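Local coordinates for oligogalacturonate-specific porin kdgM (Dickeya dadantii, PDB 4FQE), which forms a monomeric outer-membrane beta-barrel channel through which oligogalacturonides cross the outer membrane, and is required for full virulence, at residues N29-S34 against V62-V67; S75-F80 against R92-G97; Y140-D145 against V176-K181. One frame throughout, in Å; residues are numbered along the deposited sequence.

Contact 1: N29-S34 against V62-V67. With C8E ((hydroxyethyloxy)tri(ethyloxy)octane), chain F; C8E ((hydroxyethyloxy)tri(ethyloxy)octane), chain H; OCT (N-octane), chain B; OCT (N-octane), chain C.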
loop_
_atom_site.group_PDB
_atom_site.type_symbol
_atom_site.label_atom_id
_atom_site.label_comp_id
_atom_site.label_asym_id
_atom_site.label_seq_id
_atom_site.Cartn_x
_atom_site.Cartn_y
_atom_site.Cartn_z
ATOM N N ASN A 29 -12.388 -4.311 -15.794
ATOM C CA ASN A 29 -11.817 -3.438 -16.825
ATOM C C ASN A 29 -10.477 -2.790 -16.450
ATOM O O ASN A 29 -9.872 -2.121 -17.288
ATOM C CB ASN A 29 -12.825 -2.334 -17.250
ATOM C CG ASN A 29 -13.256 -1.432 -16.095
ATOM O OD1 ASN A 29 -12.476 -1.098 -15.205
ATOM N ND2 ASN A 29 -14.529 -1.052 -16.106
ATOM N N GLY A 30 -10.045 -2.924 -15.200
ATOM C CA GLY A 30 -8.782 -2.347 -14.766
ATOM C C GLY A 30 -8.926 -1.083 -13.931
ATOM O O GLY A 30 -7.972 -0.667 -13.287
ATOM N N PHE A 31 -10.106 -0.465 -13.942
ATOM C CA PHE A 31 -10.310 0.777 -13.177
ATOM C C PHE A 31 -10.408 0.446 -11.697
ATOM O O PHE A 31 -11.035 -0.563 -11.339
ATOM C CB PHE A 31 -11.578 1.482 -13.614
ATOM C CG PHE A 31 -11.790 2.826 -12.937
ATOM C CD1 PHE A 31 -12.814 3.016 -12.028
ATOM C CD2 PHE A 31 -10.949 3.897 -13.228
ATOM C CE1 PHE A 31 -12.988 4.257 -11.408
ATOM C CE2 PHE A 31 -11.133 5.139 -12.631
ATOM C CZ PHE A 31 -12.136 5.314 -11.720
ATOM N N GLY A 32 -9.761 1.257 -10.859
ATOM C CA GLY A 32 -9.803 1.020 -9.409
ATOM C C GLY A 32 -10.063 2.305 -8.683
ATOM O O GLY A 32 -9.703 3.375 -9.188
ATOM N N LEU A 33 -10.662 2.176 -7.497
ATOM C CA LEU A 33 -11.042 3.299 -6.662
ATOM C C LEU A 33 -10.879 2.863 -5.229
ATOM O O LEU A 33 -11.295 1.761 -4.893
ATOM C CB LEU A 33 -12.528 3.610 -6.859
ATOM C CG LEU A 33 -13.016 5.012 -7.156
ATOM C CD1 LEU A 33 -14.460 5.102 -6.675
ATOM C CD2 LEU A 33 -12.164 6.125 -6.535
ATOM N N SER A 34 -10.330 3.723 -4.389
ATOM C CA SER A 34 -10.279 3.441 -2.959
ATOM C C SER A 34 -10.556 4.694 -2.160
ATOM O O SER A 34 -10.379 5.797 -2.664
ATOM C CB SER A 34 -8.921 2.843 -2.579
ATOM O OG SER A 34 -7.870 3.778 -2.678
ATOM N N VAL A 62 -8.312 9.462 -1.130
ATOM C CA VAL A 62 -8.996 8.781 -2.213
ATOM C C VAL A 62 -8.006 8.574 -3.336
ATOM O O VAL A 62 -7.145 9.418 -3.580
ATOM C CB VAL A 62 -10.236 9.558 -2.725
ATOM C CG1 VAL A 62 -9.839 10.945 -3.212
ATOM C CG2 VAL A 62 -10.928 8.763 -3.829
ATOM N N VAL A 63 -8.117 7.430 -4.001
ATOM C CA VAL A 63 -7.202 7.043 -5.084
ATOM C C VAL A 63 -8.077 6.530 -6.212
ATOM O O VAL A 63 -8.965 5.708 -5.988
ATOM C CB VAL A 63 -6.223 5.903 -4.671
ATOM C CG1 VAL A 63 -5.197 5.568 -5.781
ATOM C CG2 VAL A 63 -5.504 6.232 -3.362
ATOM N N ALA A 64 -7.808 7.002 -7.414
ATOM C CA ALA A 64 -8.328 6.409 -8.652
ATOM C C ALA A 64 -7.155 5.955 -9.517
ATOM O O ALA A 64 -6.121 6.598 -9.542
ATOM C CB ALA A 64 -9.191 7.423 -9.405
ATOM N N SER A 65 -7.293 4.804 -10.176
ATOM C CA SER A 65 -6.239 4.252 -11.023
ATOM C C SER A 65 -6.799 3.353 -12.108
ATOM O O SER A 65 -7.939 2.904 -12.053
ATOM C CB SER A 65 -5.209 3.441 -10.212
ATOM O OG SER A 65 -5.851 2.437 -9.425
ATOM N N TYR A 66 -5.947 3.090 -13.106
ATOM C CA TYR A 66 -6.211 2.068 -14.126
ATOM C C TYR A 66 -5.012 1.101 -14.122
ATOM O O TYR A 66 -3.871 1.544 -14.183
ATOM C CB TYR A 66 -6.356 2.706 -15.521
ATOM C CG TYR A 66 -7.763 2.742 -16.099
ATOM C CD1 TYR A 66 -8.477 3.957 -16.204
ATOM C CD2 TYR A 66 -8.398 1.575 -16.533
ATOM C CE1 TYR A 66 -9.771 4.007 -16.722
ATOM C CE2 TYR A 66 -9.708 1.610 -17.026
ATOM C CZ TYR A 66 -10.382 2.833 -17.136
ATOM O OH TYR A 66 -11.663 2.882 -17.646
ATOM N N VAL A 67 -5.251 -0.207 -14.099
ATOM C CA VAL A 67 -4.176 -1.137 -14.381
ATOM C C VAL A 67 -4.304 -1.561 -15.834
ATOM O O VAL A 67 -5.323 -2.109 -16.235
ATOM C CB VAL A 67 -4.182 -2.395 -13.496
ATOM C CG1 VAL A 67 -3.019 -3.294 -13.912
ATOM C CG2 VAL A 67 -4.041 -2.054 -12.003
HETATM C C1 C8E F . -11.385 9.861 -10.879
HETATM C C2 C8E F . -10.717 11.095 -10.301
HETATM C C3 C8E F . -10.508 11.082 -8.775
HETATM C C4 C8E F . -11.648 10.449 -7.994
HETATM C C5 C8E F . -11.935 11.161 -6.675
HETATM C C6 C8E F . -13.285 10.699 -6.125
HETATM C C7 C8E F . -13.684 11.399 -4.815
HETATM C C8 C8E F . -14.623 12.591 -5.035
HETATM O O9 C8E F . -15.327 12.923 -3.835
HETATM C C10 C8E F . -15.373 14.315 -3.493
HETATM C C11 C8E F . -16.534 14.560 -2.533
HETATM O O12 C8E F . -16.061 14.848 -1.210
HETATM C C13 C8E F . -16.685 14.072 -0.175
HETATM C C14 C8E F . -16.435 14.673 1.213
HETATM O O15 C8E F . -15.194 15.405 1.256
HETATM C C16 C8E F . -14.279 15.004 2.282
HETATM C C17 C8E F . -12.840 15.307 1.854
HETATM O O18 C8E F . -12.404 14.318 0.911
HETATM C C19 C8E F . -11.165 13.666 1.209
HETATM C C20 C8E F . -10.202 13.752 0.025
HETATM O O21 C8E F . -10.599 14.781 -0.888
HETATM C C1 C8E H . 3.993 10.037 -11.230
HETATM C C2 C8E H . 3.696 10.937 -12.401
HETATM C C3 C8E H . 3.406 10.077 -13.621
HETATM C C4 C8E H . 2.178 9.201 -13.410
HETATM C C5 C8E H . 1.006 9.632 -14.269
HETATM C C6 C8E H . 0.261 10.767 -13.584
HETATM C C7 C8E H . -1.040 10.301 -12.949
HETATM C C8 C8E H . -1.913 11.488 -12.550
HETATM O O9 C8E H . -2.814 11.816 -13.612
HETATM C C10 C8E H . -3.638 12.955 -13.336
HETATM C C11 C8E H . -5.031 12.730 -13.925
HETATM O O12 C8E H . -5.969 12.324 -12.929
HETATM C C13 C8E H . -7.103 11.607 -13.430
HETATM C C14 C8E H . -6.810 10.106 -13.480
HETATM O O15 C8E H . -7.833 9.318 -12.852
HETATM C C16 C8E H . -8.179 8.099 -13.535
HETATM C C17 C8E H . -7.200 6.963 -13.264
HETATM O O18 C8E H . -6.191 6.927 -14.282
HETATM C C19 C8E H . -4.901 7.338 -13.834
HETATM C C20 C8E H . -4.304 8.365 -14.785
HETATM O O21 C8E H . -3.781 9.484 -14.063
HETATM C C1 OCT B . -15.215 8.304 -3.005
HETATM C C2 OCT B . -14.548 7.004 -3.428
HETATM C C3 OCT B . -15.198 5.802 -2.735
HETATM C C4 OCT B . -14.460 4.476 -2.966
HETATM C C5 OCT B . -15.316 3.262 -2.613
HETATM C C6 OCT B . -14.723 1.961 -3.163
HETATM C C7 OCT B . -15.807 1.040 -3.706
HETATM C C8 OCT B . -16.231 1.478 -5.088
HETATM C C1 OCT C . -18.671 6.824 -5.442
HETATM C C2 OCT C . -19.661 5.788 -5.926
HETATM C C3 OCT C . -18.965 4.671 -6.699
HETATM C C4 OCT C . -18.111 5.260 -7.819
HETATM C C5 OCT C . -17.794 4.241 -8.910
HETATM C C6 OCT C . -17.477 4.945 -10.227
HETATM C C7 OCT C . -17.723 3.993 -11.380
HETATM C C8 OCT C . -16.722 2.864 -11.318
#
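Phe-31 and Tyr-66 meet edge to face as a non-hydrogen-bonded antiparallel pair: Phe-31 brings CD2 over one face of the tyrosine ring, toward its rim, 3.7 Å from Tyr-66 CE1, with the two planes 60° apart. Phe-31 CB lies over the same ring as a CH-pi contact, 4.1 Å from the Tyr-66 centroid. Two residues along, on the same face as Phe-31, Leu-33 leans across to the other strand, CD2 sitting 4.3 Å from Ala-64 CB, while its CD1 packs on both n-octane molecules. The octyl tail of one detergent touches Ala-64 CB on this apolar side. Ser-34, on the other face with Val-63 and Ser-65, places OG 3.3 Å from Val-63 CB.

Behind the side chains runs an antiparallel ladder. Gly-32 N gives a 2.7 Å bond to Ser-65 O and Ser-65 N returns one to Gly-32 O; Ser-34 and Val-63 repeat the exchange, and Val-67 N closes the end on Gly-30 O. Just before the strand, Asn-29 makes an Asx turn, its OD1 accepting from Phe-31 N at 2.8 Å, in the carbonyl plane. On the polar face, Arg-26 NH1 binds both Gly-30 O and Ser-65 OG. The wall is thus two-sided: aromatic and aliphatic groups meet alkyl chains, consistent with a lipid-facing outside, while hydroxyls and an arginine lie alongside Val-63 on what is probably the inside.

Contact 2: S75-F80 against R92-G97. With C8E ((hydroxyethyloxy)tri(ethyloxy)octane), chain H; C8E ((hydroxyethyloxy)tri(ethyloxy)octane), chain E.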
loop_
_atom_site.group_PDB
_atom_site.type_symbol
_atom_site.label_atom_id
_atom_site.label_comp_id
_atom_site.label_asym_id
_atom_site.label_seq_id
_atom_site.Cartn_x
_atom_site.Cartn_y
_atom_site.Cartn_z
ATOM N N SER A 75 2.565 -5.197 -16.447
ATOM C CA SER A 75 1.461 -4.258 -16.388
ATOM C C SER A 75 1.959 -2.884 -15.913
ATOM O O SER A 75 3.005 -2.772 -15.297
ATOM C CB SER A 75 0.354 -4.785 -15.459
ATOM O OG SER A 75 0.835 -4.920 -14.136
ATOM N N ILE A 76 1.228 -1.838 -16.263
ATOM C CA ILE A 76 1.525 -0.500 -15.784
ATOM C C ILE A 76 0.239 0.131 -15.258
ATOM O O ILE A 76 -0.836 -0.051 -15.858
ATOM C CB ILE A 76 2.136 0.383 -16.877
ATOM C CG1 ILE A 76 1.221 0.430 -18.099
ATOM C CG2 ILE A 76 3.513 -0.143 -17.246
ATOM C CD1 ILE A 76 1.674 1.420 -19.128
ATOM N N GLU A 77 0.365 0.841 -14.124
ATOM C CA GLU A 77 -0.761 1.432 -13.373
ATOM C C GLU A 77 -0.513 2.908 -13.054
ATOM O O GLU A 77 0.197 3.212 -12.110
ATOM C CB GLU A 77 -0.992 0.665 -12.060
ATOM C CG GLU A 77 -2.099 1.250 -11.162
ATOM C CD GLU A 77 -2.167 0.580 -9.793
ATOM O OE1 GLU A 77 -2.984 1.007 -8.965
ATOM O OE2 GLU A 77 -1.408 -0.363 -9.516
ATOM N N PRO A 78 -1.085 3.837 -13.849
ATOM C CA PRO A 78 -1.018 5.240 -13.470
ATOM C C PRO A 78 -2.100 5.493 -12.444
ATOM O O PRO A 78 -3.137 4.842 -12.486
ATOM C CB PRO A 78 -1.311 5.983 -14.769
ATOM C CG PRO A 78 -2.040 5.013 -15.624
ATOM C CD PRO A 78 -1.527 3.663 -15.241
ATOM N N GLY A 79 -1.858 6.392 -11.511
ATOM C CA GLY A 79 -2.822 6.594 -10.451
ATOM C C GLY A 79 -2.797 8.023 -10.025
ATOM O O GLY A 79 -1.820 8.713 -10.227
ATOM N N PHE A 80 -3.896 8.418 -9.412
ATOM C CA PHE A 80 -4.170 9.771 -8.950
ATOM C C PHE A 80 -4.625 9.637 -7.506
ATOM O O PHE A 80 -5.519 8.861 -7.238
ATOM C CB PHE A 80 -5.322 10.343 -9.776
ATOM C CG PHE A 80 -5.776 11.692 -9.324
ATOM C CD1 PHE A 80 -5.137 12.833 -9.756
ATOM C CD2 PHE A 80 -6.845 11.819 -8.450
ATOM C CE1 PHE A 80 -5.568 14.078 -9.326
ATOM C CE2 PHE A 80 -7.274 13.065 -8.013
ATOM C CZ PHE A 80 -6.610 14.189 -8.452
ATOM N N ARG A 92 -0.643 13.211 -4.731
ATOM C CA ARG A 92 0.383 12.208 -4.996
ATOM C C ARG A 92 -0.075 11.345 -6.151
ATOM O O ARG A 92 -0.687 10.301 -5.931
ATOM C CB ARG A 92 0.623 11.377 -3.732
ATOM C CG ARG A 92 0.980 12.207 -2.509
ATOM C CD ARG A 92 1.475 11.352 -1.357
ATOM N NE ARG A 92 0.418 10.538 -0.765
ATOM C CZ ARG A 92 0.606 9.611 0.177
ATOM N NH1 ARG A 92 1.823 9.336 0.622
ATOM N NH2 ARG A 92 -0.426 8.930 0.674
ATOM N N PRO A 93 0.190 11.780 -7.391
ATOM C CA PRO A 93 -0.058 10.906 -8.524
ATOM C C PRO A 93 1.029 9.834 -8.533
ATOM O O PRO A 93 2.032 10.005 -7.864
ATOM C CB PRO A 93 0.132 11.828 -9.730
ATOM C CG PRO A 93 1.163 12.779 -9.283
ATOM C CD PRO A 93 0.943 12.978 -7.790
ATOM N N TYR A 94 0.829 8.737 -9.244
ATOM C CA TYR A 94 1.878 7.718 -9.299
ATOM C C TYR A 94 1.853 6.879 -10.545
ATOM O O TYR A 94 0.861 6.862 -11.249
ATOM C CB TYR A 94 1.793 6.805 -8.077
ATOM C CG TYR A 94 0.555 5.932 -7.987
ATOM C CD1 TYR A 94 -0.550 6.315 -7.208
ATOM C CD2 TYR A 94 0.483 4.718 -8.664
ATOM C CE1 TYR A 94 -1.670 5.494 -7.095
ATOM C CE2 TYR A 94 -0.642 3.914 -8.573
ATOM C CZ TYR A 94 -1.714 4.301 -7.780
ATOM O OH TYR A 94 -2.829 3.507 -7.710
ATOM N N LEU A 95 2.961 6.197 -10.796
ATOM C CA LEU A 95 3.060 5.169 -11.834
ATOM C C LEU A 95 3.695 3.914 -11.205
ATOM O O LEU A 95 4.790 3.977 -10.670
ATOM C CB LEU A 95 3.922 5.657 -12.992
ATOM C CG LEU A 95 3.955 4.791 -14.268
ATOM C CD1 LEU A 95 2.557 4.620 -14.856
ATOM C CD2 LEU A 95 4.886 5.396 -15.337
ATOM N N ARG A 96 2.977 2.798 -11.254
ATOM C CA ARG A 96 3.477 1.529 -10.726
ATOM C C ARG A 96 3.616 0.515 -11.868
ATOM O O ARG A 96 2.657 0.219 -12.561
ATOM C CB ARG A 96 2.544 0.977 -9.632
ATOM C CG ARG A 96 2.976 -0.386 -9.086
ATOM C CD ARG A 96 2.385 -0.717 -7.712
ATOM N NE ARG A 96 1.024 -0.187 -7.587
ATOM C CZ ARG A 96 0.419 0.131 -6.442
ATOM N NH1 ARG A 96 -0.815 0.613 -6.468
ATOM N NH2 ARG A 96 1.034 -0.015 -5.271
ATOM N N GLY A 97 4.812 -0.008 -12.056
ATOM C CA GLY A 97 5.021 -1.124 -12.965
ATOM C C GLY A 97 5.085 -2.421 -12.223
ATOM O O GLY A 97 5.659 -2.481 -11.125
HETATM C C1 C8E H . 3.993 10.037 -11.230
HETATM C C2 C8E H . 3.696 10.937 -12.401
HETATM C C3 C8E H . 3.406 10.077 -13.621
HETATM C C4 C8E H . 2.178 9.201 -13.410
HETATM C C5 C8E H . 1.006 9.632 -14.269
HETATM C C6 C8E H . 0.261 10.767 -13.584
HETATM C C7 C8E H . -1.040 10.301 -12.949
HETATM C C8 C8E H . -1.913 11.488 -12.550
HETATM O O9 C8E H . -2.814 11.816 -13.612
HETATM C C10 C8E H . -3.638 12.955 -13.336
HETATM C C11 C8E H . -5.031 12.730 -13.925
HETATM O O12 C8E H . -5.969 12.324 -12.929
HETATM C C13 C8E H . -7.103 11.607 -13.430
HETATM C C14 C8E H . -6.810 10.106 -13.480
HETATM O O15 C8E H . -7.833 9.318 -12.852
HETATM C C16 C8E H . -8.179 8.099 -13.535
HETATM C C17 C8E H . -7.200 6.963 -13.264
HETATM O O18 C8E H . -6.191 6.927 -14.282
HETATM C C19 C8E H . -4.901 7.338 -13.834
HETATM C C20 C8E H . -4.304 8.365 -14.785
HETATM O O21 C8E H . -3.781 9.484 -14.063
HETATM C C1 C8E E . 7.848 0.391 -14.022
HETATM C C2 C8E E . 7.588 1.782 -14.568
HETATM C C3 C8E E . 7.298 2.797 -13.467
HETATM C C4 C8E E . 8.455 2.917 -12.486
HETATM C C5 C8E E . 8.929 4.354 -12.296
HETATM C C6 C8E E . 9.608 4.906 -13.557
HETATM C C7 C8E E . 10.837 5.802 -13.331
HETATM C C8 C8E E . 11.444 5.819 -11.928
HETATM O O9 C8E E . 12.540 6.737 -11.844
HETATM C C10 C8E E . 13.192 6.754 -10.568
HETATM C C11 C8E E . 13.505 8.175 -10.108
HETATM O O12 C8E E . 14.685 8.170 -9.286
HETATM C C13 C8E E . 15.896 8.326 -10.040
HETATM C C14 C8E E . 17.090 7.627 -9.383
HETATM O O15 C8E E . 16.746 6.312 -8.915
HETATM C C16 C8E E . 17.330 6.034 -7.638
HETATM C C17 C8E E . 17.096 4.582 -7.208
HETATM O O18 C8E E . 17.238 4.453 -5.786
HETATM C C19 C8E E . 18.570 4.667 -5.306
HETATM C C20 C8E E . 18.686 6.057 -4.680
HETATM O O21 C8E E . 19.719 6.847 -5.286
HETATM O O HOH W 1 1.004 -2.380 -12.909
#
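Glu-77 is gripped by two side chains of the next strand at once. Arg-96 lies beside it, pointing the same way, and holds the carboxylate side-on: NE reaches Glu-77 OE2 at 3.1 Å, and NH1 gives OE2 a second bond and OE1 a weak one. Both nitrogens come to OE2 from the same face of the carboxylate, whose plane is 35° from that of the guanidinium. Glu-77 is extended, and the bend in Arg-96 at chi3 (35°) turns NE toward it. Tyr-94 OH donates to Glu-77 OE1 at 2.8 Å, also from above the carboxylate plane. With Arg-26 NH2 forming a further salt bridge to OE1, the buried acid probably stays ionised.

The tyrosine ring is laid over Gly-79, whose CA sits above its centre, 3.7 Å from the Tyr-94 centroid. Its chi1 of 66° sets CG between the backbone N and the carbonyl carbon, and the ring beyond it lies over a residue that has no side chain.

Paired bonds between Glu-77 and Arg-96 and between Gly-79 and Tyr-94 hold the backbones together, and a water links Ser-75 OG to Arg-96 O. On the other face Leu-95 CD1 packs 4.1 Å from Pro-78 CB, and detergent touches Pro-78, Phe-80 and Pro-93. The contact belongs to the hairpin of strands 74-85 and 90-100. Strand 57-69 adjoins strand 74-85, pairing Ala-64 with Phe-80 and Tyr-68 with Ile-76, and Tyr-94 reaches across strand 74-85, over Gly-79, to Val-63; strand 105-116 lies on the other side, where Arg-96 touches Arg-110.

Contact 3: Y140-D145 against V176-K181. With C8E ((hydroxyethyloxy)tri(ethyloxy)octane), chain I.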
loop_
_atom_site.group_PDB
_atom_site.type_symbol
_atom_site.label_atom_id
_atom_site.label_comp_id
_atom_site.label_asym_id
_atom_site.label_seq_id
_atom_site.Cartn_x
_atom_site.Cartn_y
_atom_site.Cartn_z
ATOM N N TYR A 140 5.773 -13.006 -2.602
ATOM C CA TYR A 140 5.860 -14.429 -2.883
ATOM C C TYR A 140 4.755 -15.171 -2.168
ATOM O O TYR A 140 4.604 -15.053 -0.948
ATOM C CB TYR A 140 7.218 -14.963 -2.443
ATOM C CG TYR A 140 7.345 -16.467 -2.646
ATOM C CD1 TYR A 140 7.518 -17.329 -1.573
ATOM C CD2 TYR A 140 7.244 -17.014 -3.916
ATOM C CE1 TYR A 140 7.620 -18.709 -1.761
ATOM C CE2 TYR A 140 7.343 -18.380 -4.118
ATOM C CZ TYR A 140 7.526 -19.216 -3.042
ATOM O OH TYR A 140 7.611 -20.564 -3.250
ATOM N N THR A 141 3.950 -15.887 -2.928
ATOM C CA THR A 141 2.854 -16.651 -2.365
ATOM C C THR A 141 3.221 -18.112 -2.255
ATOM O O THR A 141 3.776 -18.700 -3.190
ATOM C CB THR A 141 1.592 -16.460 -3.202
ATOM O OG1 THR A 141 1.276 -15.061 -3.228
ATOM C CG2 THR A 141 0.424 -17.226 -2.618
ATOM N N PHE A 142 2.959 -18.679 -1.081
ATOM C CA PHE A 142 3.299 -20.065 -0.845
ATOM C C PHE A 142 2.179 -20.762 -0.090
ATOM O O PHE A 142 1.365 -20.123 0.618
ATOM C CB PHE A 142 4.638 -20.166 -0.101
ATOM C CG PHE A 142 4.658 -19.505 1.266
ATOM C CD1 PHE A 142 4.847 -18.139 1.392
ATOM C CD2 PHE A 142 4.567 -20.271 2.423
ATOM C CE1 PHE A 142 4.919 -17.545 2.632
ATOM C CE2 PHE A 142 4.651 -19.686 3.664
ATOM C CZ PHE A 142 4.806 -18.306 3.768
ATOM N N LEU A 143 2.118 -22.076 -0.262
ATOM C CA LEU A 143 1.116 -22.908 0.427
ATOM C C LEU A 143 -0.304 -22.406 0.138
ATOM O O LEU A 143 -1.187 -22.458 1.001
ATOM C CB LEU A 143 1.375 -22.963 1.938
ATOM C CG LEU A 143 2.560 -23.824 2.360
ATOM C CD1 LEU A 143 2.702 -23.828 3.864
ATOM C CD2 LEU A 143 2.423 -25.239 1.820
ATOM N N LYS A 144 -0.501 -21.945 -1.091
ATOM C CA LYS A 144 -1.756 -21.388 -1.573
ATOM C C LYS A 144 -2.155 -20.094 -0.849
ATOM O O LYS A 144 -2.415 -19.112 -1.503
ATOM C CB LYS A 144 -2.886 -22.433 -1.514
ATOM C CG LYS A 144 -2.957 -23.404 -2.690
ATOM C CD LYS A 144 -1.686 -23.496 -3.527
ATOM C CE LYS A 144 -1.865 -24.422 -4.721
ATOM N NZ LYS A 144 -0.685 -24.407 -5.651
ATOM N N ASP A 145 -2.164 -20.083 0.484
ATOM C CA ASP A 145 -2.849 -19.002 1.230
ATOM C C ASP A 145 -1.958 -17.969 1.911
ATOM O O ASP A 145 -2.467 -16.954 2.431
ATOM C CB ASP A 145 -3.761 -19.639 2.275
ATOM C CG ASP A 145 -4.779 -20.565 1.653
ATOM O OD1 ASP A 145 -5.257 -20.264 0.557
ATOM O OD2 ASP A 145 -5.109 -21.592 2.255
ATOM N N VAL A 176 8.527 -5.748 5.967
ATOM C CA VAL A 176 8.111 -7.124 5.707
ATOM C C VAL A 176 6.668 -7.367 6.154
ATOM O O VAL A 176 6.291 -7.089 7.293
ATOM C CB VAL A 176 9.032 -8.107 6.437
ATOM C CG1 VAL A 176 8.645 -9.532 6.101
ATOM C CG2 VAL A 176 10.491 -7.832 6.098
ATOM N N LYS A 177 5.864 -7.910 5.257
ATOM C CA LYS A 177 4.453 -8.147 5.515
ATOM C C LYS A 177 4.205 -9.622 5.297
ATOM O O LYS A 177 4.709 -10.219 4.320
ATOM C CB LYS A 177 3.573 -7.357 4.546
ATOM C CG LYS A 177 2.064 -7.576 4.698
ATOM C CD LYS A 177 1.270 -6.734 3.673
ATOM C CE LYS A 177 -0.183 -6.475 4.031
ATOM N NZ LYS A 177 -0.973 -5.814 2.916
ATOM N N LEU A 178 3.452 -10.221 6.212
ATOM C CA LEU A 178 3.033 -11.602 6.063
ATOM C C LEU A 178 1.511 -11.661 6.169
ATOM O O LEU A 178 0.930 -11.224 7.153
ATOM C CB LEU A 178 3.701 -12.456 7.159
ATOM C CG LEU A 178 3.259 -13.912 7.262
ATOM C CD1 LEU A 178 3.667 -14.691 6.003
ATOM C CD2 LEU A 178 3.860 -14.550 8.502
ATOM N N SER A 179 0.861 -12.182 5.141
ATOM C CA SER A 179 -0.582 -12.261 5.114
ATOM C C SER A 179 -1.025 -13.723 4.956
ATOM O O SER A 179 -0.325 -14.530 4.370
ATOM C CB SER A 179 -1.125 -11.332 3.989
ATOM O OG SER A 179 -1.133 -11.979 2.745
ATOM N N TYR A 180 -2.208 -14.038 5.465
ATOM C CA TYR A 180 -2.771 -15.360 5.373
ATOM C C TYR A 180 -4.256 -15.260 5.022
ATOM O O TYR A 180 -5.051 -14.634 5.733
ATOM C CB TYR A 180 -2.567 -16.108 6.696
ATOM C CG TYR A 180 -3.185 -17.495 6.730
ATOM C CD1 TYR A 180 -2.742 -18.491 5.879
ATOM C CD2 TYR A 180 -4.201 -17.809 7.624
ATOM C CE1 TYR A 180 -3.297 -19.761 5.908
ATOM C CE2 TYR A 180 -4.767 -19.058 7.638
ATOM C CZ TYR A 180 -4.296 -20.037 6.778
ATOM O OH TYR A 180 -4.858 -21.284 6.813
ATOM N N LYS A 181 -4.600 -15.856 3.885
ATOM C CA LYS A 181 -5.962 -15.979 3.423
ATOM C C LYS A 181 -6.628 -17.083 4.241
ATOM O O LYS A 181 -6.553 -18.261 3.910
ATOM C CB LYS A 181 -5.960 -16.278 1.903
ATOM C CG LYS A 181 -7.328 -16.302 1.271
ATOM C CD LYS A 181 -7.282 -16.640 -0.207
ATOM C CE LYS A 181 -8.617 -17.183 -0.715
ATOM N NZ LYS A 181 -8.396 -18.505 -1.375
HETATM C C1 C8E I . 10.728 -14.456 -1.972
HETATM C C2 C8E I . 11.211 -13.092 -1.513
HETATM C C3 C8E I . 10.197 -12.352 -0.631
HETATM C C4 C8E I . 10.440 -12.581 0.863
HETATM C C5 C8E I . 11.341 -11.532 1.514
HETATM C C6 C8E I . 11.032 -11.368 3.004
HETATM C C7 C8E I . 12.268 -11.180 3.878
HETATM C C8 C8E I . 13.074 -9.964 3.437
HETATM O O9 C8E I . 13.810 -9.414 4.535
HETATM C C10 C8E I . 14.595 -8.271 4.184
HETATM C C11 C8E I . 14.182 -7.141 5.108
HETATM O O12 C8E I . 15.330 -6.445 5.580
HETATM C C13 C8E I . 15.021 -5.750 6.784
HETATM C C14 C8E I . 16.252 -4.997 7.241
HETATM O O15 C8E I . 15.996 -4.459 8.545
HETATM C C16 C8E I . 16.561 -3.163 8.694
HETATM C C17 C8E I . 17.610 -3.187 9.787
HETATM O O18 C8E I . 17.768 -1.851 10.270
HETATM C C19 C8E I . 18.691 -1.787 11.360
HETATM C C20 C8E I . 17.924 -1.907 12.672
HETATM O O21 C8E I . 17.624 -0.608 13.200
HETATM O O HOH W 2 -2.111 -14.077 1.599
#
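The gamma turn after strand 131-142 comes down on the end of strand 171-180, where Asp-145 meets Tyr-180 and Lys-181. The principal link is a backbone bond: Lys-181 N donates to Asp-145 O at 2.8 Å. The same oxygen takes a water at 3.0 Å, which also bonds Ser-179 OG, and the CA-H of Tyr-180 approaches it as well. Asp-145 CB packs obliquely against the Tyr-180 ring, 3.7 Å from CE1, and touches Lys-181 O.

Strands 131-142 and 171-180 are not neighbours in the barrel: strand 146-157 runs between them, so the two segments meet only where the turn delivers Asp-145 to the start of strand 146-157, alongside the end of strand 171-180. A 2.6 Å bond from Asp-145 N to Leu-143 O closes the turn, a classic gamma turn with Lys-144 at its corner (phi/psi 64/-51°).

Above the intervening strand a sparse apolar contact remains, Phe-142 CZ to Leu-178 CD1 at 4.4 Å. Tyr-146 ties this side together, its ring meeting those of both Phe-142 and Tyr-180. Of one detergent molecule, the octyl end meets Tyr-140 CB and the first ether units meet Val-176 CG2. The charged ends stay apart: Lys-181, its chain bent at chi4, brings NZ to 4.1 Å from Asp-145 OD1, longer than a salt bridge, although the opposite charges should still attract weakly.

How the contacts relate
From the N terminus, contact 1 comes first, joining strand 31-40 to strand 57-69 and closing a loop of 27 residues. Contact 2 closes a shorter one, the hairpin of strands 74-85 and 90-100, and contact 3 bridges from the turn after strand 131-142 to strand 171-180. The three are in series along the chain; none nests or crosses. Contacts 1 and 2 touch, centres 10 Å apart: strands 57-69 and 74-85 are neighbours, and one detergent molecule touches both contacts. Together they bind four consecutive strands into one wall. Contact 3 stands apart, about 24 Å from each by centres, linking strands 131-142 and 171-180 of the same closed barrel across the start of strand 146-157.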